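Local structure of chorismate mutase (Paraburkholderia phymatum, 5TS9) at residues Ala23-Thr28 against Asp115-Ser120; Pro42-Gln47 against Ala80-Gln85; Ile71-Asp76 against Ala119-Asn124. The protein probably catalyses the rearrangement of chorismate to prephenate, the branch-point step leading towards phenylalanine and tyrosine. All blocks are in the same frame, centred on the assembly; numbering follows the deposited sequence.

From the N terminus, helix 16-39 carries A23-T28, whose partner comes only after a long excursion: interaction 1 closes a loop at D115-S120 of helix 106-128. Within that loop lies the whole of interaction 2, where P42-Q47, leading into helix 46-59, meets A80-Q85 on helix 67-95. Interaction 3 starts earlier on helix 67-95, at I71-D76, and ends on A119-N124, so its span crosses that of interaction 2 and shares A119 and S120 with interaction 1. Together they tie four helices into one all-helical body. R25 of interaction 1 also packs on N81 of interaction 2 and I121 of interaction 3.

Interaction 1. Residues Ala23-Thr28 against Asp115-Ser120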
ATOM      1  N   ALA A  23     -13.206  -4.165   4.665  1.00 15.71           N
ATOM      2  CA  ALA A  23     -12.717  -5.512   4.376  1.00 22.76           C
ATOM      3  C   ALA A  23     -13.456  -6.141   3.196  1.00 22.23           C
ATOM      4  O   ALA A  23     -12.833  -6.810   2.365  1.00 14.47           O
ATOM      5  CB  ALA A  23     -12.815  -6.401   5.615  1.00 24.65           C
ATOM      6  N   ASP A  24     -14.785  -5.952   3.108  1.00 18.46           N
ATOM      7  CA  ASP A  24     -15.524  -6.450   1.947  1.00 18.72           C
ATOM      8  C   ASP A  24     -15.039  -5.782   0.662  1.00 18.89           C
ATOM      9  O   ASP A  24     -14.919  -6.434  -0.386  1.00 15.58           O
ATOM     10  CB  ASP A  24     -17.026  -6.216   2.131  1.00 20.50           C
ATOM     11  CG  ASP A  24     -17.606  -6.990   3.304  1.00 28.27           C
ATOM     12  OD1 ASP A  24     -17.048  -8.042   3.689  1.00 24.66           O
ATOM     13  OD2 ASP A  24     -18.636  -6.542   3.834  1.00 27.89           O
ATOM     14  N   ARG A  25     -14.737  -4.481   0.725  1.00 15.48           N
ATOM     15  CA  ARG A  25     -14.228  -3.797  -0.460  1.00 15.49           C
ATOM     16  C   ARG A  25     -12.853  -4.321  -0.828  1.00 18.55           C
ATOM     17  O   ARG A  25     -12.561  -4.565  -2.005  1.00 14.79           O
ATOM     18  CB  ARG A  25     -14.172  -2.285  -0.220  1.00 18.25           C
ATOM     19  CG  ARG A  25     -14.035  -1.475  -1.525  1.00 15.11           C
ATOM     20  CD  ARG A  25     -13.690  -0.027  -1.293  1.00 15.12           C
ATOM     21  NE  ARG A  25     -13.845   0.717  -2.542  1.00 16.95           N
ATOM     22  CZ  ARG A  25     -12.960   0.703  -3.537  1.00 15.91           C
ATOM     23  NH1 ARG A  25     -11.833   0.020  -3.415  1.00 14.94           N
ATOM     24  NH2 ARG A  25     -13.206   1.386  -4.652  1.00 19.57           N
ATOM     25  N   LEU A  26     -12.002  -4.509   0.181  1.00 17.43           N
ATOM     26  CA  LEU A  26     -10.667  -5.035  -0.050  1.00 17.97           C
ATOM     27  C   LEU A  26     -10.726  -6.377  -0.766  1.00 17.10           C
ATOM     28  O   LEU A  26      -9.913  -6.644  -1.652  1.00 19.52           O
ATOM     29  CB  LEU A  26      -9.928  -5.154   1.284  1.00 12.79           C
ATOM     30  CG  LEU A  26      -8.448  -5.529   1.229  1.00 19.88           C
ATOM     31  CD1 LEU A  26      -7.623  -4.483   0.424  1.00 17.81           C
ATOM     32  CD2 LEU A  26      -7.931  -5.661   2.661  1.00 24.90           C
ATOM     33  N   ASN A  27     -11.703  -7.214  -0.426  1.00 18.96           N
ATOM     34  CA  ASN A  27     -11.733  -8.570  -0.959  1.00 16.85           C
ATOM     35  C   ASN A  27     -12.047  -8.621  -2.450  1.00 17.47           C
ATOM     36  O   ASN A  27     -11.784  -9.651  -3.077  1.00 23.60           O
ATOM     37  CB  ASN A  27     -12.740  -9.426  -0.181  1.00 26.01           C
ATOM     38  CG  ASN A  27     -12.151  -9.994   1.112  1.00 37.08           C
ATOM     39  OD1 ASN A  27     -10.976 -10.384   1.164  1.00 33.67           O
ATOM     40  ND2 ASN A  27     -12.966 -10.042   2.160  1.00 40.58           N
ATOM     41  N   THR A  28     -12.626  -7.562  -3.038  1.00 19.26           N
ATOM     42  CA  THR A  28     -12.748  -7.536  -4.496  1.00 18.39           C
ATOM     43  C   THR A  28     -11.385  -7.557  -5.194  1.00 14.64           C
ATOM     44  O   THR A  28     -11.316  -7.940  -6.362  1.00 18.33           O
ATOM     45  CB  THR A  28     -13.505  -6.300  -4.977  1.00 17.65           C
ATOM     46  OG1 THR A  28     -12.748  -5.122  -4.642  1.00 17.12           O
ATOM     47  CG2 THR A  28     -14.903  -6.233  -4.350  1.00 17.76           C
ATOM     48  N   ASP A 115     -19.943  -0.174  -5.821  1.00 21.32           N
ATOM     49  CA  ASP A 115     -20.888   0.937  -5.688  1.00 27.25           C
ATOM     50  C   ASP A 115     -21.663   0.858  -4.379  1.00 30.05           C
ATOM     51  O   ASP A 115     -21.814   1.864  -3.675  1.00 31.06           O
ATOM     52  CB  ASP A 115     -21.864   0.952  -6.865  1.00 32.30           C
ATOM     53  CG  ASP A 115     -21.275   1.570  -8.107  1.00 38.45           C
ATOM     54  OD1 ASP A 115     -20.332   2.382  -7.983  1.00 42.40           O
ATOM     55  OD2 ASP A 115     -21.770   1.244  -9.211  1.00 44.32           O
ATOM     56  N   LYS A 116     -22.197  -0.325  -4.054  1.00 25.89           N
ATOM     57  CA  LYS A 116     -22.936  -0.468  -2.806  1.00 27.77           C
ATOM     58  C   LYS A 116     -22.033  -0.204  -1.610  1.00 25.87           C
ATOM     59  O   LYS A 116     -22.466   0.405  -0.626  1.00 24.17           O
ATOM     60  CB  LYS A 116     -23.564  -1.860  -2.701  1.00 30.67           C
ATOM     61  N   LEU A 117     -20.771  -0.633  -1.693  1.00 20.51           N
ATOM     62  CA  LEU A 117     -19.837  -0.460  -0.584  1.00 22.51           C
ATOM     63  C   LEU A 117     -19.363   0.978  -0.434  1.00 26.55           C
ATOM     64  O   LEU A 117     -18.914   1.364   0.653  1.00 27.55           O
ATOM     65  CB  LEU A 117     -18.634  -1.369  -0.767  1.00 24.83           C
ATOM     66  CG  LEU A 117     -18.991  -2.824  -0.501  1.00 25.62           C
ATOM     67  CD1 LEU A 117     -17.801  -3.690  -0.828  1.00 21.35           C
ATOM     68  CD2 LEU A 117     -19.425  -2.976   0.946  1.00 21.48           C
ATOM     69  N   GLN A 118     -19.393   1.772  -1.504  1.00 21.18           N
ATOM     70  CA  GLN A 118     -19.109   3.191  -1.332  1.00 29.97           C
ATOM     71  C   GLN A 118     -20.131   3.800  -0.389  1.00 27.99           C
ATOM     72  O   GLN A 118     -19.788   4.489   0.578  1.00 27.74           O
ATOM     73  CB  GLN A 118     -19.121   3.908  -2.679  1.00 31.88           C
ATOM     74  CG  GLN A 118     -19.083   5.422  -2.547  1.00 30.04           C
ATOM     75  CD  GLN A 118     -19.127   6.131  -3.888  1.00 36.30           C
ATOM     76  OE1 GLN A 118     -18.105   6.318  -4.543  1.00 40.07           O
ATOM     77  NE2 GLN A 118     -20.321   6.523  -4.303  1.00 39.50           N
ATOM     78  N   ALA A 119     -21.401   3.490  -0.625  1.00 23.00           N
ATOM     79  CA  ALA A 119     -22.450   3.979   0.246  1.00 23.11           C
ATOM     80  C   ALA A 119     -22.346   3.385   1.653  1.00 27.75           C
ATOM     81  O   ALA A 119     -22.504   4.105   2.648  1.00 25.93           O
ATOM     82  CB  ALA A 119     -23.801   3.660  -0.378  1.00 24.48           C
ATOM     83  N   SER A 120     -22.101   2.074   1.768  1.00 28.60           N
ATOM     84  CA  SER A 120     -22.080   1.481   3.100  0.53 28.19           C
ATOM     85  C   SER A 120     -20.883   1.968   3.905  1.00 27.53           C
ATOM     86  O   SER A 120     -20.995   2.150   5.122  1.00 26.28           O
ATOM     87  CB  SER A 120     -22.078  -0.040   3.010  0.53 29.17           C
ATOM     88  OG  SER A 120     -20.787  -0.517   2.699  0.53 25.01           O
TER
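In the all-helical fold of the type II chorismate mutases, helix 16-39 packs against helix 106-128, and at this point in the join L117 is set against D24 and R25. It is a compact example of how one branched side chain can bring two helices together. The CA atoms of R25 and L117 are only 6.5 Å apart, so the leucine meets backbone as much as side chain. One branch does the work: CD1 of L117 comes within 3.5 Å of the backbone N of R25 and 3.8 Å of C of D24, lying over the peptide link between the two residues. On the side-chain side it touches CB of R25 at 3.9 Å and CB of D24 at 4.0 Å. The torsion about CB-CG of L117 (chi2 174°) sends this methyl outward, straight at the facing helix. R25 lends the contact its base, while its extended chain runs on to pack against L114, I121, V52, Q77 and N81. One turn further, the hydroxyl OG1 of T28 donates to O of R25 at 2.7 Å, nearly head-on to the carbonyl. With no hydrogen bond between the segments, the chemistry implies cohesion by dispersion and partial burial of the leucine, a close fit of one methyl against backbone and CB atoms in which the charged groups of D24 and R25 take no part.

Interaction 2. Residues Pro42-Gln47 against Ala80-Gln85; sequences PVYDGQ and ANKEVQ
K82, on helix 67-95, reaches across to V43 and Y44 in the loop that leads into helix 46-59, and its chain shows how one lysine can be apolar at its root and ionic at its tip. CB and CG both lie 4.0 Å from CG1 of V43; CG is the last carbon to touch it, and beyond it the bend (chi3 -68°) turns the chain off towards Y44. NZ then comes to rest beside the Y44 ring, 3.7 Å from its CD1, the two side chains running alongside in the same direction. That ammonium makes salt bridges to E49 and E79. Y44 itself offers its ring to R168 of the second subunit in a cation-pi contact, and K82 packs on R164 of that subunit, which sets the loop next to the dimer interface.

V43 is gripped from another quarter by Q85, whose side chain passes it in the opposite sense. CG1 of V43 sits 3.6 Å from OE1 of Q85, a van der Waals approach of a methyl to a polar oxygen whose hydrogen-bond partner is NZ of K36. The other end of the amide is tied down as well: NE2 of Q85 donates to OD1 of N81 at 3.0 Å, at an N-H...O angle of 148° and on a lone pair in the carbonyl plane. K36 also bonds O of V43. The chemistry thus implies a methyl wedged between two side chains whose polar ends are held by other groups, so packing on this methyl and the K36 bond hold the loop, while E49 and E79 probably balance the lysine charge.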
ATOM      1  N   PRO A  42      -2.818  -3.641 -16.679  1.00 31.02           N
ATOM      2  CA  PRO A  42      -2.008  -3.236 -15.524  1.00 29.15           C
ATOM      3  C   PRO A  42      -2.870  -2.982 -14.294  1.00 27.91           C
ATOM      4  O   PRO A  42      -4.061  -2.673 -14.384  1.00 23.05           O
ATOM      5  CB  PRO A  42      -1.327  -1.947 -16.000  1.00 31.91           C
ATOM      6  CG  PRO A  42      -2.270  -1.386 -17.020  1.00 33.86           C
ATOM      7  CD  PRO A  42      -2.899  -2.589 -17.710  1.00 29.20           C
ATOM      8  N   VAL A  43      -2.244  -3.123 -13.120  1.00 22.34           N
ATOM      9  CA  VAL A  43      -2.952  -2.848 -11.869  1.00 20.03           C
ATOM     10  C   VAL A  43      -3.383  -1.390 -11.818  1.00 26.11           C
ATOM     11  O   VAL A  43      -4.541  -1.074 -11.524  1.00 26.27           O
ATOM     12  CB  VAL A  43      -2.072  -3.201 -10.664  1.00 21.75           C
ATOM     13  CG1 VAL A  43      -2.721  -2.715  -9.341  1.00 18.99           C
ATOM     14  CG2 VAL A  43      -1.797  -4.685 -10.636  1.00 19.25           C
ATOM     15  N   TYR A  44      -2.448  -0.480 -12.094  1.00 21.12           N
ATOM     16  CA  TYR A  44      -2.708   0.945 -11.967  1.00 22.29           C
ATOM     17  C   TYR A  44      -3.394   1.485 -13.217  1.00 22.39           C
ATOM     18  O   TYR A  44      -3.005   1.165 -14.341  1.00 25.13           O
ATOM     19  CB  TYR A  44      -1.399   1.697 -11.717  1.00 19.71           C
ATOM     20  CG  TYR A  44      -1.552   3.204 -11.713  1.00 26.34           C
ATOM     21  CD1 TYR A  44      -2.343   3.843 -10.763  1.00 27.04           C
ATOM     22  CD2 TYR A  44      -0.906   3.981 -12.653  1.00 31.16           C
ATOM     23  CE1 TYR A  44      -2.486   5.220 -10.763  1.00 25.75           C
ATOM     24  CE2 TYR A  44      -1.044   5.351 -12.662  1.00 35.29           C
ATOM     25  CZ  TYR A  44      -1.826   5.962 -11.711  1.00 29.79           C
ATOM     26  OH  TYR A  44      -1.940   7.331 -11.733  1.00 28.75           O
ATOM     27  N   ASP A  45      -4.424   2.305 -13.012  1.00 29.13           N
ATOM     28  CA  ASP A  45      -5.108   3.025 -14.096  1.00 35.14           C
ATOM     29  C   ASP A  45      -5.431   4.409 -13.546  1.00 29.98           C
ATOM     30  O   ASP A  45      -6.427   4.580 -12.835  1.00 23.39           O
ATOM     31  CB  ASP A  45      -6.368   2.296 -14.561  1.00 33.99           C
ATOM     32  CG  ASP A  45      -7.164   3.079 -15.616  1.00 43.27           C
ATOM     33  OD1 ASP A  45      -6.750   4.184 -16.037  1.00 39.84           O
ATOM     34  OD2 ASP A  45      -8.223   2.566 -16.034  1.00 49.56           O
ATOM     35  N   GLY A  46      -4.599   5.389 -13.895  1.00 31.60           N
ATOM     36  CA  GLY A  46      -4.737   6.710 -13.305  1.00 27.91           C
ATOM     37  C   GLY A  46      -6.098   7.332 -13.543  1.00 25.69           C
ATOM     38  O   GLY A  46      -6.682   7.929 -12.635  1.00 27.17           O
ATOM     39  N   GLN A  47      -6.619   7.207 -14.763  1.00 29.09           N
ATOM     40  CA  GLN A  47      -7.890   7.856 -15.078  1.00 29.75           C
ATOM     41  C   GLN A  47      -9.022   7.223 -14.279  1.00 32.23           C
ATOM     42  O   GLN A  47      -9.761   7.918 -13.572  1.00 29.73           O
ATOM     43  CB  GLN A  47      -8.162   7.793 -16.583  1.00 30.30           C
ATOM     44  N   ALA A  80      -5.038   0.350  -0.777  1.00 11.80           N
ATOM     45  CA  ALA A  80      -5.027  -0.965  -0.139  1.00 11.92           C
ATOM     46  C   ALA A  80      -5.393  -2.044  -1.154  1.00 14.87           C
ATOM     47  O   ALA A  80      -4.816  -3.138  -1.159  1.00 12.07           O
ATOM     48  CB  ALA A  80      -5.996  -0.989   1.046  1.00 11.73           C
ATOM     49  N   ASN A  81      -6.334  -1.732  -2.036  1.00 11.79           N
ATOM     50  CA  ASN A  81      -6.739  -2.686  -3.062  1.00 14.43           C
ATOM     51  C   ASN A  81      -5.581  -2.999  -4.008  1.00 19.02           C
ATOM     52  O   ASN A  81      -5.329  -4.163  -4.334  1.00 21.09           O
ATOM     53  CB  ASN A  81      -7.950  -2.124  -3.808  1.00 12.56           C
ATOM     54  CG  ASN A  81      -8.925  -3.214  -4.239  1.00 17.93           C
ATOM     55  OD1 ASN A  81      -8.732  -3.860  -5.270  1.00 16.57           O
ATOM     56  ND2 ASN A  81      -9.964  -3.424  -3.447  1.00 16.92           N
ATOM     57  N   LYS A  82      -4.854  -1.973  -4.455  1.00 13.56           N
ATOM     58  CA  LYS A  82      -3.678  -2.224  -5.291  1.00 15.19           C
ATOM     59  C   LYS A  82      -2.602  -3.013  -4.543  1.00 13.41           C
ATOM     60  O   LYS A  82      -1.941  -3.863  -5.136  1.00 16.29           O
ATOM     61  CB  LYS A  82      -3.113  -0.902  -5.822  1.00 15.54           C
ATOM     62  CG  LYS A  82      -4.150  -0.102  -6.642  1.00 19.27           C
ATOM     63  CD  LYS A  82      -3.537   1.093  -7.370  1.00 19.56           C
ATOM     64  CE  LYS A  82      -3.090   2.150  -6.382  1.00 15.04           C
ATOM     65  NZ  LYS A  82      -2.545   3.357  -7.127  1.00 21.11           N
ATOM     66  N   GLU A  83      -2.402  -2.744  -3.246  1.00 15.00           N
ATOM     67  CA  GLU A  83      -1.451  -3.526  -2.449  0.52 14.99           C
ATOM     68  C   GLU A  83      -1.715  -5.021  -2.581  1.00 15.26           C
ATOM     69  O   GLU A  83      -0.795  -5.827  -2.788  1.00 15.69           O
ATOM     70  CB  GLU A  83      -1.544  -3.104  -0.980  0.52 10.93           C
ATOM     71  CG  GLU A  83      -0.714  -3.932  -0.029  0.52 12.33           C
ATOM     72  CD  GLU A  83      -0.713  -3.384   1.404  0.52 17.14           C
ATOM     73  OE1 GLU A  83       0.009  -3.936   2.250  0.52 11.28           O
ATOM     74  OE2 GLU A  83      -1.430  -2.402   1.688  0.52 15.00           O
ATOM     75  N   VAL A  84      -2.976  -5.412  -2.448  1.00 11.53           N
ATOM     76  CA  VAL A  84      -3.327  -6.819  -2.584  1.00 11.31           C
ATOM     77  C   VAL A  84      -3.096  -7.280  -4.021  1.00 11.56           C
ATOM     78  O   VAL A  84      -2.482  -8.322  -4.256  1.00 15.69           O
ATOM     79  CB  VAL A  84      -4.779  -7.054  -2.137  1.00 13.69           C
ATOM     80  CG1 VAL A  84      -5.221  -8.488  -2.432  1.00 11.93           C
ATOM     81  CG2 VAL A  84      -4.907  -6.773  -0.639  1.00 14.31           C
ATOM     82  N   GLN A  85      -3.558  -6.498  -4.999  1.00 11.73           N
ATOM     83  CA  GLN A  85      -3.447  -6.923  -6.390  1.00 14.84           C
ATOM     84  C   GLN A  85      -1.988  -7.139  -6.792  1.00 17.52           C
ATOM     85  O   GLN A  85      -1.656  -8.141  -7.433  1.00 13.81           O
ATOM     86  CB  GLN A  85      -4.091  -5.904  -7.330  1.00 15.63           C
ATOM     87  CG  GLN A  85      -5.594  -5.766  -7.218  1.00 12.85           C
ATOM     88  CD  GLN A  85      -6.124  -4.709  -8.165  1.00 21.53           C
ATOM     89  OE1 GLN A  85      -5.770  -4.690  -9.351  1.00 20.37           O
ATOM     90  NE2 GLN A  85      -6.984  -3.823  -7.655  1.00 17.49           N
TER

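Interaction 3. Residues Ile71-Asp76 against Ala119-Asn124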
ATOM      1  N   ILE A  71     -12.246  11.890   0.093  1.00 21.97           N
ATOM      2  CA  ILE A  71     -11.107  11.684  -0.806  1.00 23.28           C
ATOM      3  C   ILE A  71     -10.010  10.894  -0.108  1.00 20.14           C
ATOM      4  O   ILE A  71      -9.485   9.917  -0.653  1.00 22.36           O
ATOM      5  CB  ILE A  71     -10.571  13.030  -1.323  1.00 28.87           C
ATOM      6  CG1 ILE A  71     -11.600  13.687  -2.246  1.00 22.39           C
ATOM      7  CG2 ILE A  71      -9.185  12.843  -1.986  1.00 22.93           C
ATOM      8  CD1 ILE A  71     -11.291  15.124  -2.522  1.00 25.75           C
ATOM      9  N   ASN A  72      -9.652  11.306   1.112  1.00 18.90           N
ATOM     10  CA  ASN A  72      -8.618  10.601   1.863  1.00 17.97           C
ATOM     11  C   ASN A  72      -9.000   9.146   2.081  1.00 17.01           C
ATOM     12  O   ASN A  72      -8.169   8.241   1.909  1.00 16.12           O
ATOM     13  CB  ASN A  72      -8.384  11.283   3.209  1.00 18.55           C
ATOM     14  CG  ASN A  72      -7.732  12.653   3.061  1.00 35.06           C
ATOM     15  OD1 ASN A  72      -7.188  12.986   2.005  1.00 27.85           O
ATOM     16  ND2 ASN A  72      -7.771  13.440   4.125  1.00 20.42           N
ATOM     17  N   ILE A  73     -10.246   8.915   2.506  1.00 17.32           N
ATOM     18  CA  ILE A  73     -10.703   7.559   2.811  1.00 18.04           C
ATOM     19  C   ILE A  73     -10.663   6.686   1.562  1.00 20.82           C
ATOM     20  O   ILE A  73     -10.212   5.534   1.605  1.00 17.79           O
ATOM     21  CB  ILE A  73     -12.119   7.589   3.424  1.00 17.33           C
ATOM     22  CG1 ILE A  73     -12.106   8.195   4.845  1.00 20.31           C
ATOM     23  CG2 ILE A  73     -12.736   6.178   3.435  1.00 16.82           C
ATOM     24  CD1 ILE A  73     -11.465   7.298   5.899  1.00 23.95           C
ATOM     25  N   PHE A  74     -11.149   7.205   0.439  1.00 16.58           N
ATOM     26  CA  PHE A  74     -11.209   6.342  -0.727  1.00 16.85           C
ATOM     27  C   PHE A  74      -9.876   6.264  -1.458  1.00 16.36           C
ATOM     28  O   PHE A  74      -9.602   5.235  -2.084  1.00 15.13           O
ATOM     29  CB  PHE A  74     -12.367   6.767  -1.626  1.00 17.67           C
ATOM     30  CG  PHE A  74     -13.692   6.251  -1.123  1.00 19.23           C
ATOM     31  CD1 PHE A  74     -14.369   6.924  -0.110  1.00 18.23           C
ATOM     32  CD2 PHE A  74     -14.215   5.055  -1.597  1.00 18.70           C
ATOM     33  CE1 PHE A  74     -15.571   6.438   0.395  1.00 18.59           C
ATOM     34  CE2 PHE A  74     -15.406   4.555  -1.109  1.00 25.82           C
ATOM     35  CZ  PHE A  74     -16.092   5.247  -0.099  1.00 23.65           C
ATOM     36  N   SER A  75      -9.024   7.294  -1.377  1.00 15.96           N
ATOM     37  CA  SER A  75      -7.635   7.092  -1.803  1.00 17.36           C
ATOM     38  C   SER A  75      -7.008   5.959  -1.014  1.00 17.17           C
ATOM     39  O   SER A  75      -6.343   5.089  -1.582  1.00 21.13           O
ATOM     40  CB  SER A  75      -6.795   8.359  -1.626  1.00 22.40           C
ATOM     41  OG  SER A  75      -7.417   9.495  -2.211  1.00 30.66           O
ATOM     42  N   ASP A  76      -7.251   5.927   0.297  1.00 14.45           N
ATOM     43  CA  ASP A  76      -6.758   4.816   1.108  1.00 13.76           C
ATOM     44  C   ASP A  76      -7.335   3.483   0.647  1.00 13.30           C
ATOM     45  O   ASP A  76      -6.620   2.480   0.620  1.00 13.47           O
ATOM     46  CB  ASP A  76      -7.076   5.063   2.588  1.00 14.82           C
ATOM     47  CG  ASP A  76      -6.209   6.174   3.192  1.00 19.48           C
ATOM     48  OD1 ASP A  76      -5.107   6.458   2.626  1.00 16.15           O
ATOM     49  OD2 ASP A  76      -6.615   6.747   4.231  1.00 21.86           O
ATOM     50  N   ALA A 119     -21.401   3.490  -0.625  1.00 23.00           N
ATOM     51  CA  ALA A 119     -22.450   3.979   0.246  1.00 23.11           C
ATOM     52  C   ALA A 119     -22.346   3.385   1.653  1.00 27.75           C
ATOM     53  O   ALA A 119     -22.504   4.105   2.648  1.00 25.93           O
ATOM     54  CB  ALA A 119     -23.801   3.660  -0.378  1.00 24.48           C
ATOM     55  N   SER A 120     -22.101   2.074   1.768  1.00 28.60           N
ATOM     56  CA  SER A 120     -22.080   1.481   3.100  0.53 28.19           C
ATOM     57  C   SER A 120     -20.883   1.968   3.905  1.00 27.53           C
ATOM     58  O   SER A 120     -20.995   2.150   5.122  1.00 26.28           O
ATOM     59  CB  SER A 120     -22.078  -0.040   3.010  0.53 29.17           C
ATOM     60  OG  SER A 120     -20.787  -0.517   2.699  0.53 25.01           O
ATOM     61  N   ILE A 121     -19.742   2.198   3.256  1.00 21.38           N
ATOM     62  CA  ILE A 121     -18.587   2.746   3.958  1.00 21.88           C
ATOM     63  C   ILE A 121     -18.893   4.156   4.448  1.00 25.14           C
ATOM     64  O   ILE A 121     -18.612   4.511   5.597  1.00 20.09           O
ATOM     65  CB  ILE A 121     -17.351   2.735   3.045  1.00 18.12           C
ATOM     66  CG1 ILE A 121     -16.794   1.313   2.909  1.00 17.86           C
ATOM     67  CG2 ILE A 121     -16.326   3.714   3.583  1.00 17.81           C
ATOM     68  CD1 ILE A 121     -15.768   1.153   1.788  1.00 16.50           C
ATOM     69  N   MET A 122     -19.468   4.984   3.575  1.00 21.49           N
ATOM     70  CA  MET A 122     -19.838   6.335   3.990  1.00 28.19           C
ATOM     71  C   MET A 122     -20.920   6.313   5.061  1.00 24.08           C
ATOM     72  O   MET A 122     -20.871   7.110   6.005  1.00 26.22           O
ATOM     73  CB  MET A 122     -20.274   7.157   2.779  1.00 22.47           C
ATOM     74  CG  MET A 122     -19.082   7.517   1.862  1.00 27.18           C
ATOM     75  SD  MET A 122     -19.567   8.648   0.563  1.00 31.83           S
ATOM     76  CE  MET A 122     -18.056   8.782  -0.366  1.00 28.39           C
ATOM     77  N   GLN A 123     -21.895   5.410   4.951  1.00 23.15           N
ATOM     78  CA  GLN A 123     -22.920   5.351   5.991  1.00 26.21           C
ATOM     79  C   GLN A 123     -22.308   4.964   7.330  1.00 24.83           C
ATOM     80  O   GLN A 123     -22.666   5.521   8.375  1.00 26.36           O
ATOM     81  CB  GLN A 123     -24.025   4.367   5.600  1.00 30.69           C
ATOM     82  CG  GLN A 123     -25.104   4.203   6.680  1.00 41.26           C
ATOM     83  CD  GLN A 123     -25.800   5.519   7.023  1.00 54.20           C
ATOM     84  OE1 GLN A 123     -25.652   6.042   8.136  1.00 61.14           O
ATOM     85  NE2 GLN A 123     -26.558   6.062   6.071  1.00 51.56           N
ATOM     86  N   ASN A 124     -21.365   4.017   7.309  1.00 22.58           N
ATOM     87  CA  ASN A 124     -20.679   3.595   8.527  1.00 22.24           C
ATOM     88  C   ASN A 124     -19.765   4.689   9.073  1.00 24.23           C
ATOM     89  O   ASN A 124     -19.660   4.857  10.293  1.00 23.32           O
ATOM     90  CB  ASN A 124     -19.879   2.324   8.236  1.00 21.08           C
ATOM     91  CG  ASN A 124     -20.777   1.116   8.032  1.00 41.58           C
ATOM     92  OD1 ASN A 124     -21.901   1.089   8.525  1.00 41.39           O
ATOM     93  ND2 ASN A 124     -20.290   0.117   7.310  1.00 40.00           N
TER
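F74 pushes its ring between I121 and M122, a bump-in-hollow fit between helices 67-95 and 106-128 of the all-alpha chorismate mutase fold. The two short segments run steeply crossed, with 131° between their N-to-C directions, and their axes come no closer than 11.9 Å. At such a spacing the backbones cannot touch, and long side chains have to fill the interval; the contact illustrates how an aromatic ring serves as that filler.

The bump is the far end of the ring. CG of F74 lies anti to its carbonyl carbon (chi1 -80°), which carries the ring across the gap although the CB bond does not aim straight at the partner helix. The hollow has two walls. One is the CG2 branch of I121, which CZ of F74 meets at 4.0 Å. The other is M122, an extended chain crossing the phenylalanine at about a right angle: its CE methyl lies 3.5 Å from CE1 of F74, while CG, nearer the root of the same chain, comes to 4.0 Å from CE1. CE1 is thus met by two carbons of the methionine, CG and CE, and both walls reach the ring obliquely. I73 closes one flank, its CG2 facing CG2 of I121 at 4.4 Å.

Around this core A56 of helix 46-59 touches both F74 and M122, Y63 covers the methionine, and R25 of helix 16-39 packs on I121, so four helices converge on one buried spot. The ring also reaches the main chain of the opposing helix, where CZ of F74 stands 3.8 Å from the carbonyl O of Q118.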